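Local coordinates for avidin-related protein 2 (Gallus gallus, PDB 1WBI) that binds biotin in the open end of an eight-stranded beta-barrel and assembles, like other avidins, into a homotetramer, at residues A[69-72]-A[77-80]; A[99-104]-A[108-113]. All blocks are in the same frame, centred on the assembly; numbering follows the deposited sequence.

Contact 1 joins strands 64-70 and 77-86 of the avidin barrel at the loop end of the beta hairpin they form, and contact 2 follows it along the chain, joining the end of strand 92-101 to the 3-10 segment of the loop leading to strand 114-123. Their centres lie about 14 Å apart on the same side of the chain's centre. Strands 77-86 and 92-101 are neighbours in the sheet, so the two contacts touch directly: Thr-77 O lies 2.8 Å from Arg-101 N, a probable hydrogen bond. Both reach the biotin of their own subunit and pack against the second subunit, while 108-113 carries Trp-111 to the biotin of the third, completing that pocket across a subunit boundary.

Contact 1: A[69-72]-A[77-80]; sequences VHWN and TSVF. With BTN (biotin), chain I; SO4 (sulfate ion), chain T.
Val-69 and Ser-78 face each other as an antiparallel hydrogen-bonded pair at the loop end of the hairpin formed by strands 64-70 and 77-86 of the avidin beta-barrel. Val-69 N gives a nearly straight bond to Ser-78 O (2.8 Å), and Ser-78 N returns one to Val-69 O at 3.1 Å. His-70 and Thr-77 form the next, non-hydrogen-bonded pair, where Thr-77 CG2 rests 3.4 Å from Val-69 O. The Thr-77 hydroxyl bonds to Thr-64 of the second subunit.

Trp-71, Ser-78 and Phe-80 build part of the biotin pocket. Trp-71 lies beyond the strand end; with CG anti to the carbonyl carbon (chi1 -60°), its indole reaches back toward 77-80 and puts NE1 at Ser-78. Biotin C9 sits 3.5 Å above the centre of one indole face, so the valeryl chain runs flat across it; Val-69 CG1 supports the opposite face, offset toward the rim. The ring is thus sandwiched, and its rotation is further fixed by its one N-H. Val-69 CG2 also meets Phe-80 CE2 at 4.0 Å, and Phe-80 in turn brings CZ to 3.8 Å from biotin C6. The bond from Trp-71 NE1 to Ser-78 OG (3.0 Å, 157°) lies in the indole plane, and the same oxygen stands 3.3 Å from biotin S1.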
ATOM      1  N   VAL A  69      -4.646  -1.254  15.820  1.00  9.97           N
ATOM      2  CA  VAL A  69      -5.689  -2.081  16.431  1.00 10.02           C
ATOM      3  C   VAL A  69      -5.196  -3.500  16.611  1.00  9.62           C
ATOM      4  O   VAL A  69      -4.814  -4.183  15.671  1.00  9.92           O
ATOM      5  CB  VAL A  69      -6.958  -2.096  15.565  1.00  9.50           C
ATOM      6  CG1 VAL A  69      -8.083  -2.883  16.242  1.00 10.58           C
ATOM      7  CG2 VAL A  69      -7.398  -0.713  15.194  1.00  9.42           C
ATOM      8  N   HIS A  70      -5.259  -3.963  17.848  1.00 10.53           N
ATOM      9  CA  HIS A  70      -4.922  -5.354  18.223  1.00 10.52           C
ATOM     10  C   HIS A  70      -6.221  -6.129  18.252  1.00 11.29           C
ATOM     11  O   HIS A  70      -7.018  -5.953  19.179  1.00 11.85           O
ATOM     12  CB  HIS A  70      -4.231  -5.371  19.619  1.00 11.50           C
ATOM     13  CG  HIS A  70      -4.157  -6.729  20.252  1.00 13.06           C
ATOM     14  ND1 HIS A  70      -5.265  -7.397  20.739  1.00 13.52           N
ATOM     15  CD2 HIS A  70      -3.097  -7.551  20.460  1.00 15.29           C
ATOM     16  CE1 HIS A  70      -4.879  -8.562  21.235  1.00 14.37           C
ATOM     17  NE2 HIS A  70      -3.570  -8.672  21.105  1.00 14.90           N
ATOM     18  N   TRP A  71      -6.459  -6.915  17.213  1.00 11.15           N
ATOM     19  CA  TRP A  71      -7.734  -7.629  17.101  1.00 10.96           C
ATOM     20  C   TRP A  71      -7.801  -8.689  18.197  1.00 12.11           C
ATOM     21  O   TRP A  71      -6.917  -9.523  18.325  1.00 13.27           O
ATOM     22  CB  TRP A  71      -7.903  -8.222  15.717  1.00 10.52           C
ATOM     23  CG  TRP A  71      -7.875  -7.146  14.655  1.00  9.87           C
ATOM     24  CD1 TRP A  71      -6.890  -6.926  13.730  1.00 11.84           C
ATOM     25  CD2 TRP A  71      -8.819  -6.094  14.474  1.00 10.01           C
ATOM     26  NE1 TRP A  71      -7.181  -5.848  12.962  1.00  9.65           N
ATOM     27  CE2 TRP A  71      -8.368  -5.302  13.395  1.00 10.62           C
ATOM     28  CE3 TRP A  71     -10.049  -5.769  15.070  1.00  8.79           C
ATOM     29  CZ2 TRP A  71      -9.072  -4.214  12.933  1.00 11.41           C
ATOM     30  CZ3 TRP A  71     -10.744  -4.680  14.623  1.00 10.86           C
ATOM     31  CH2 TRP A  71     -10.257  -3.903  13.553  1.00 11.09           C
ATOM     32  N   ASN A  72      -8.894  -8.668  18.974  1.00 12.75           N
ATOM     33  CA  ASN A  72      -9.013  -9.594  20.127  1.00 13.33           C
ATOM     34  C   ASN A  72      -9.622 -10.925  19.753  1.00 14.48           C
ATOM     35  O   ASN A  72      -9.769 -11.798  20.621  1.00 17.31           O
ATOM     36  CB  ASN A  72      -9.865  -8.962  21.244  1.00 13.77           C
ATOM     37  CG  ASN A  72      -9.100  -8.115  22.166  1.00 13.91           C
ATOM     38  OD1 ASN A  72      -7.887  -7.862  21.996  1.00 14.46           O
ATOM     39  ND2 ASN A  72      -9.807  -7.545  23.144  1.00 16.59           N
ATOM     40  N   THR A  77      -3.191  -7.874  13.186  1.00 10.20           N
ATOM     41  CA  THR A  77      -3.116  -6.516  13.674  1.00 10.10           C
ATOM     42  C   THR A  77      -3.340  -5.602  12.477  1.00  8.98           C
ATOM     43  O   THR A  77      -2.892  -5.942  11.369  1.00 10.19           O
ATOM     44  CB  THR A  77      -1.714  -6.236  14.228  1.00 10.49           C
ATOM     45  OG1 THR A  77      -1.424  -7.189  15.294  1.00  9.81           O
ATOM     46  CG2 THR A  77      -1.585  -4.834  14.748  1.00 11.86           C
ATOM     47  N   SER A  78      -4.028  -4.504  12.691  1.00  8.92           N
ATOM     48  CA  SER A  78      -4.161  -3.462  11.658  1.00  9.68           C
ATOM     49  C   SER A  78      -3.558  -2.150  12.135  1.00  9.93           C
ATOM     50  O   SER A  78      -3.541  -1.883  13.311  1.00  9.65           O
ATOM     51  CB  SER A  78      -5.610  -3.215  11.290  1.00 10.01           C
ATOM     52  OG  SER A  78      -6.149  -4.367  10.628  1.00 10.32           O
ATOM     53  N   VAL A  79      -3.065  -1.344  11.186  1.00  8.78           N
ATOM     54  CA  VAL A  79      -2.671   0.032  11.460  1.00  8.31           C
ATOM     55  C   VAL A  79      -3.332   0.962  10.467  1.00  7.90           C
ATOM     56  O   VAL A  79      -3.593   0.594   9.287  1.00  7.70           O
ATOM     57  CB  VAL A  79      -1.152   0.238  11.388  1.00  7.65           C
ATOM     58  CG1 VAL A  79      -0.388  -0.563  12.484  1.00  8.78           C
ATOM     59  CG2 VAL A  79      -0.610  -0.196  10.026  1.00  7.75           C
ATOM     60  N   PHE A  80      -3.703   2.135  10.975  1.00  7.44           N
ATOM     61  CA  PHE A  80      -4.338   3.202  10.210  1.00  8.55           C
ATOM     62  C   PHE A  80      -3.493   4.449  10.304  1.00  8.71           C
ATOM     63  O   PHE A  80      -3.013   4.802  11.384  1.00  8.91           O
ATOM     64  CB  PHE A  80      -5.733   3.506  10.808  1.00  9.32           C
ATOM     65  CG  PHE A  80      -6.772   2.404  10.666  1.00  8.71           C
ATOM     66  CD1 PHE A  80      -7.751   2.509   9.728  1.00 10.03           C
ATOM     67  CD2 PHE A  80      -6.717   1.259  11.446  1.00 10.03           C
ATOM     68  CE1 PHE A  80      -8.733   1.492   9.610  1.00  9.45           C
ATOM     69  CE2 PHE A  80      -7.694   0.245  11.290  1.00  9.66           C
ATOM     70  CZ  PHE A  80      -8.633   0.375  10.372  1.00  8.40           C
TER
HETATM   71  C11 BTN I1001      -9.724  -9.717  11.199  1.00 14.36           C
HETATM   72  O11 BTN I1001      -9.184 -10.754  11.693  1.00 15.64           O
HETATM   73  O12 BTN I1001     -10.245  -9.791  10.051  1.00 14.66           O
HETATM   74  C10 BTN I1001      -9.691  -8.475  12.028  1.00 13.71           C
HETATM   75  C9  BTN I1001     -10.580  -7.368  11.517  1.00 11.81           C
HETATM   76  C8  BTN I1001      -9.949  -6.577  10.351  1.00 10.41           C
HETATM   77  C7  BTN I1001     -10.870  -5.414   9.958  1.00 11.59           C
HETATM   78  C2  BTN I1001     -10.309  -4.453   8.864  1.00  9.92           C
HETATM   79  S1  BTN I1001      -9.083  -3.351   9.435  1.00 10.03           S
HETATM   80  C6  BTN I1001      -9.183  -2.457   7.873  1.00 10.80           C
HETATM   81  C5  BTN I1001     -10.660  -2.424   7.508  1.00  8.38           C
HETATM   82  N1  BTN I1001     -11.301  -1.278   8.075  1.00  9.89           N
HETATM   83  C3  BTN I1001     -12.227  -1.678   8.949  1.00  9.37           C
HETATM   84  O3  BTN I1001     -12.994  -0.819   9.625  1.00 10.29           O
HETATM   85  N2  BTN I1001     -12.256  -2.962   9.096  1.00  9.97           N
HETATM   86  C4  BTN I1001     -11.367  -3.605   8.172  1.00 10.22           C
HETATM   87  S   SO4 T1123      -2.967 -12.061  22.598  1.00 19.37           S
HETATM   88  O1  SO4 T1123      -1.977 -12.892  23.258  1.00 22.40           O
HETATM   89  O2  SO4 T1123      -3.282 -12.558  21.246  1.00 22.40           O
HETATM   90  O3  SO4 T1123      -4.245 -11.927  23.341  1.00 23.38           O
HETATM   91  O4  SO4 T1123      -2.362 -10.716  22.424  1.00 21.26           O

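Contact 2: A[99-104]-A[108-113]; sequences LQRLAV and SDDWIA. With BTN (biotin), chain I; BTN (biotin), chain V.
Arg-101 lays its guanidinium over the methyl group of Ala-113, whose CB sits 3.3 Å above the centre of one face. The side chain leaves the strand extended and then bends at chi2 (73°), which carries its end across to the 3-10 segment. There NH1 and NH2 grip a single oxygen of Asp-110 in an end-on salt bridge: OD1 is 2.8 Å from NH1 and 2.9 Å from NH2. The oxygen lies in the guanidinium plane, but both nitrogens approach from one face of the carboxylate, whose plane is turned 40° from the guanidinium. Arg-101 NE bonds back to Leu-102 O (2.9 Å), while NH2 also reaches Gln-83 of the second subunit. A leucine in place of Arg-101 would probably deprive Asp-110 OD1 of both its guanidinium donors and leave Leu-102 O and Gln-83 of the second subunit without theirs.

The backbones meet where Leu-102 N bonds to Ala-113 O (2.8 Å, 176°). Val-104 closes the other end: its CG1 packs 4.0 Å from both Ile-112 CG2 and Ala-113 CB, and its CB lies against Asp-109 CB. Gln-100 OE1 accepts from Arg-115, while NE2 bonds to Ser-76 and, weakly, to O12 of the same subunit's biotin (3.3 Å). From the 3-10 segment, Trp-111 brings CE3 toward C4 of the biotin held by the third subunit, the tryptophan contribution from a neighbouring subunit that is characteristic of avidin tetramers.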
ATOM      1  N   LEU A  99      -3.153  -0.786   6.705  1.00  7.67           N
ATOM      2  CA  LEU A  99      -2.535  -2.083   6.406  1.00  6.85           C
ATOM      3  C   LEU A  99      -3.063  -3.086   7.462  1.00  8.40           C
ATOM      4  O   LEU A  99      -3.112  -2.757   8.667  1.00  9.13           O
ATOM      5  CB  LEU A  99      -1.004  -2.023   6.509  1.00  8.76           C
ATOM      6  CG  LEU A  99      -0.282  -1.062   5.571  1.00  9.07           C
ATOM      7  CD1 LEU A  99       1.201  -0.993   5.972  1.00 11.32           C
ATOM      8  CD2 LEU A  99      -0.387  -1.488   4.189  1.00 10.63           C
ATOM      9  N   GLN A 100      -3.479  -4.256   6.988  1.00  9.48           N
ATOM     10  CA  GLN A 100      -3.900  -5.338   7.874  1.00  9.31           C
ATOM     11  C   GLN A 100      -2.897  -6.460   7.687  1.00  8.95           C
ATOM     12  O   GLN A 100      -2.718  -6.969   6.596  1.00 10.38           O
ATOM     13  CB  GLN A 100      -5.309  -5.839   7.575  1.00  9.10           C
ATOM     14  CG  GLN A 100      -5.665  -6.978   8.519  1.00 10.23           C
ATOM     15  CD  GLN A 100      -7.004  -7.605   8.252  1.00 11.35           C
ATOM     16  OE1 GLN A 100      -7.653  -7.267   7.280  1.00 13.45           O
ATOM     17  NE2 GLN A 100      -7.383  -8.593   9.083  1.00 12.17           N
ATOM     18  N   ARG A 101      -2.231  -6.836   8.778  1.00  9.74           N
ATOM     19  CA  ARG A 101      -1.321  -7.951   8.822  1.00  9.90           C
ATOM     20  C   ARG A 101      -1.981  -9.242   9.270  1.00 11.36           C
ATOM     21  O   ARG A 101      -2.548  -9.307  10.360  1.00 12.02           O
ATOM     22  CB  ARG A 101      -0.140  -7.650   9.761  1.00 10.51           C
ATOM     23  CG  ARG A 101       0.814  -8.839   9.959  1.00 10.25           C
ATOM     24  CD  ARG A 101       1.645  -9.079   8.759  1.00 10.40           C
ATOM     25  NE  ARG A 101       2.313 -10.349   8.755  1.00 11.01           N
ATOM     26  CZ  ARG A 101       3.468 -10.612   8.170  1.00 11.26           C
ATOM     27  NH1 ARG A 101       4.153  -9.651   7.570  1.00 11.66           N
ATOM     28  NH2 ARG A 101       3.942 -11.841   8.168  1.00 11.34           N
ATOM     29  N   LEU A 102      -1.865 -10.266   8.441  1.00 11.61           N
ATOM     30  CA  LEU A 102      -2.292 -11.618   8.806  1.00 13.56           C
ATOM     31  C   LEU A 102      -1.090 -12.393   9.347  1.00 13.82           C
ATOM     32  O   LEU A 102       0.071 -12.148   8.986  1.00 12.32           O
ATOM     33  CB  LEU A 102      -2.858 -12.365   7.603  0.50 14.02           C
ATOM     34  CG  LEU A 102      -4.118 -11.749   6.993  0.50 17.75           C
ATOM     35  CD1 LEU A 102      -4.456 -12.421   5.673  0.50 18.25           C
ATOM     36  CD2 LEU A 102      -5.261 -11.879   7.965  0.50 20.83           C
ATOM     37  N   ALA A 103      -1.347 -13.333  10.256  1.00 13.69           N
ATOM     38  CA  ALA A 103      -0.305 -14.200  10.782  1.00 14.74           C
ATOM     39  C   ALA A 103      -0.086 -15.383   9.854  1.00 16.38           C
ATOM     40  O   ALA A 103      -1.059 -16.048   9.447  1.00 17.58           O
ATOM     41  CB  ALA A 103      -0.678 -14.685  12.170  1.00 15.71           C
ATOM     42  N   VAL A 104       1.166 -15.619   9.471  1.00 16.29           N
ATOM     43  CA  VAL A 104       1.535 -16.819   8.708  1.00 16.75           C
ATOM     44  C   VAL A 104       2.507 -17.626   9.518  1.00 17.83           C
ATOM     45  O   VAL A 104       3.158 -17.096  10.365  1.00 17.37           O
ATOM     46  CB  VAL A 104       2.108 -16.485   7.319  1.00 16.24           C
ATOM     47  CG1 VAL A 104       1.031 -15.764   6.496  1.00 17.06           C
ATOM     48  CG2 VAL A 104       3.342 -15.636   7.425  1.00 15.37           C
ATOM     49  N   SER A 108       8.752 -17.732   4.991  1.00 19.33           N
ATOM     50  CA  SER A 108       8.715 -17.813   3.530  1.00 20.14           C
ATOM     51  C   SER A 108       7.364 -17.437   2.917  1.00 19.42           C
ATOM     52  O   SER A 108       7.269 -17.170   1.709  1.00 19.41           O
ATOM     53  CB  SER A 108       9.185 -19.186   3.047  1.00 21.62           C
ATOM     54  OG  SER A 108       8.298 -20.179   3.510  1.00 25.10           O
ATOM     55  N   ASP A 109       6.319 -17.401   3.748  1.00 18.34           N
ATOM     56  CA  ASP A 109       5.010 -16.978   3.302  1.00 17.69           C
ATOM     57  C   ASP A 109       4.740 -15.505   3.583  1.00 14.74           C
ATOM     58  O   ASP A 109       3.622 -15.048   3.362  1.00 14.33           O
ATOM     59  CB  ASP A 109       3.943 -17.840   3.978  1.00 18.54           C
ATOM     60  CG  ASP A 109       3.993 -19.308   3.495  1.00 23.57           C
ATOM     61  OD1 ASP A 109       4.250 -19.545   2.293  1.00 27.17           O
ATOM     62  OD2 ASP A 109       3.766 -20.188   4.341  1.00 30.37           O
ATOM     63  N   ASP A 110       5.757 -14.767   4.048  1.00 13.53           N
ATOM     64  CA  ASP A 110       5.528 -13.357   4.450  1.00 12.73           C
ATOM     65  C   ASP A 110       4.881 -12.525   3.321  1.00 10.87           C
ATOM     66  O   ASP A 110       4.084 -11.626   3.607  1.00 10.73           O
ATOM     67  CB  ASP A 110       6.867 -12.719   4.817  1.00 12.90           C
ATOM     68  CG  ASP A 110       6.715 -11.366   5.430  1.00 13.94           C
ATOM     69  OD1 ASP A 110       6.227 -11.299   6.552  1.00 12.77           O
ATOM     70  OD2 ASP A 110       7.039 -10.346   4.773  1.00 14.90           O
ATOM     71  N   TRP A 111       5.230 -12.776   2.060  1.00 11.39           N
ATOM     72  CA  TRP A 111       4.771 -11.992   0.913  1.00 11.64           C
ATOM     73  C   TRP A 111       3.251 -11.895   0.874  1.00 11.76           C
ATOM     74  O   TRP A 111       2.724 -10.913   0.376  1.00 12.05           O
ATOM     75  CB  TRP A 111       5.281 -12.607  -0.416  1.00 13.02           C
ATOM     76  CG  TRP A 111       4.589 -13.883  -0.750  1.00 12.11           C
ATOM     77  CD1 TRP A 111       4.915 -15.129  -0.298  1.00 13.53           C
ATOM     78  CD2 TRP A 111       3.382 -14.034  -1.506  1.00 14.08           C
ATOM     79  NE1 TRP A 111       3.982 -16.043  -0.731  1.00 13.07           N
ATOM     80  CE2 TRP A 111       3.041 -15.404  -1.480  1.00 13.02           C
ATOM     81  CE3 TRP A 111       2.559 -13.155  -2.196  1.00 11.77           C
ATOM     82  CZ2 TRP A 111       1.928 -15.910  -2.142  1.00 13.41           C
ATOM     83  CZ3 TRP A 111       1.425 -13.657  -2.857  1.00 12.90           C
ATOM     84  CH2 TRP A 111       1.121 -15.030  -2.816  1.00 14.26           C
ATOM     85  N   ILE A 112       2.542 -12.877   1.410  1.00 12.16           N
ATOM     86  CA  ILE A 112       1.084 -12.950   1.238  1.00 12.69           C
ATOM     87  C   ILE A 112       0.296 -12.182   2.327  1.00 11.92           C
ATOM     88  O   ILE A 112      -0.939 -12.039   2.229  1.00 14.30           O
ATOM     89  CB  ILE A 112       0.634 -14.445   1.263  1.00 13.04           C
ATOM     90  CG1 ILE A 112      -0.617 -14.635   0.405  1.00 14.80           C
ATOM     91  CG2 ILE A 112       0.425 -14.940   2.659  1.00 15.13           C
ATOM     92  CD1 ILE A 112      -1.065 -16.120   0.278  1.00 16.63           C
ATOM     93  N   ALA A 113       1.001 -11.727   3.369  1.00 10.67           N
ATOM     94  CA  ALA A 113       0.393 -11.417   4.667  1.00 11.28           C
ATOM     95  C   ALA A 113      -0.125 -10.023   4.877  1.00 11.57           C
ATOM     96  O   ALA A 113      -0.673  -9.776   5.941  1.00 12.24           O
ATOM     97  CB  ALA A 113       1.365 -11.800   5.768  1.00 12.25           C
TER
HETATM   98  C11 BTN I1001      -9.724  -9.717  11.199  1.00 14.36           C
HETATM   99  O11 BTN I1001      -9.184 -10.754  11.693  1.00 15.64           O
HETATM  100  O12 BTN I1001     -10.245  -9.791  10.051  1.00 14.66           O
HETATM  101  C10 BTN I1001      -9.691  -8.475  12.028  1.00 13.71           C
HETATM  102  C9  BTN I1001     -10.580  -7.368  11.517  1.00 11.81           C
HETATM  103  C8  BTN I1001      -9.949  -6.577  10.351  1.00 10.41           C
HETATM  104  C7  BTN I1001     -10.870  -5.414   9.958  1.00 11.59           C
HETATM  105  C2  BTN I1001     -10.309  -4.453   8.864  1.00  9.92           C
HETATM  106  S1  BTN I1001      -9.083  -3.351   9.435  1.00 10.03           S
HETATM  107  C6  BTN I1001      -9.183  -2.457   7.873  1.00 10.80           C
HETATM  108  C5  BTN I1001     -10.660  -2.424   7.508  1.00  8.38           C
HETATM  109  N1  BTN I1001     -11.301  -1.278   8.075  1.00  9.89           N
HETATM  110  C3  BTN I1001     -12.227  -1.678   8.949  1.00  9.37           C
HETATM  111  O3  BTN I1001     -12.994  -0.819   9.625  1.00 10.29           O
HETATM  112  N2  BTN I1001     -12.256  -2.962   9.096  1.00  9.97           N
HETATM  113  C4  BTN I1001     -11.367  -3.605   8.172  1.00 10.22           C
HETATM  114  C11 BTN V1001      -2.244 -16.049  -7.362  1.00 15.53           C
HETATM  115  O11 BTN V1001      -1.745 -16.196  -6.222  1.00 13.34           O
HETATM  116  O12 BTN V1001      -3.424 -16.451  -7.654  1.00 16.20           O
HETATM  117  C10 BTN V1001      -1.459 -15.355  -8.451  1.00 12.92           C
HETATM  118  C9  BTN V1001       0.066 -15.264  -8.194  1.00 13.37           C
HETATM  119  C8  BTN V1001       0.493 -14.088  -7.303  1.00 13.18           C
HETATM  120  C7  BTN V1001       2.023 -14.027  -7.119  1.00 12.28           C
HETATM  121  C2  BTN V1001       2.441 -12.721  -6.407  1.00 10.73           C
HETATM  122  S1  BTN V1001       2.486 -11.292  -7.387  1.00 11.70           S
HETATM  123  C6  BTN V1001       3.398 -10.448  -6.073  1.00 10.03           C
HETATM  124  C5  BTN V1001       4.411 -11.429  -5.498  1.00  9.60           C
HETATM  125  N1  BTN V1001       5.634 -11.392  -6.271  1.00 10.19           N
HETATM  126  C3  BTN V1001       5.841 -12.530  -6.889  1.00 11.87           C
HETATM  127  O3  BTN V1001       6.923 -12.814  -7.643  1.00 12.29           O
HETATM  128  N2  BTN V1001       4.824 -13.387  -6.627  1.00 12.04           N
HETATM  129  C4  BTN V1001       3.837 -12.809  -5.749  1.00 12.40           C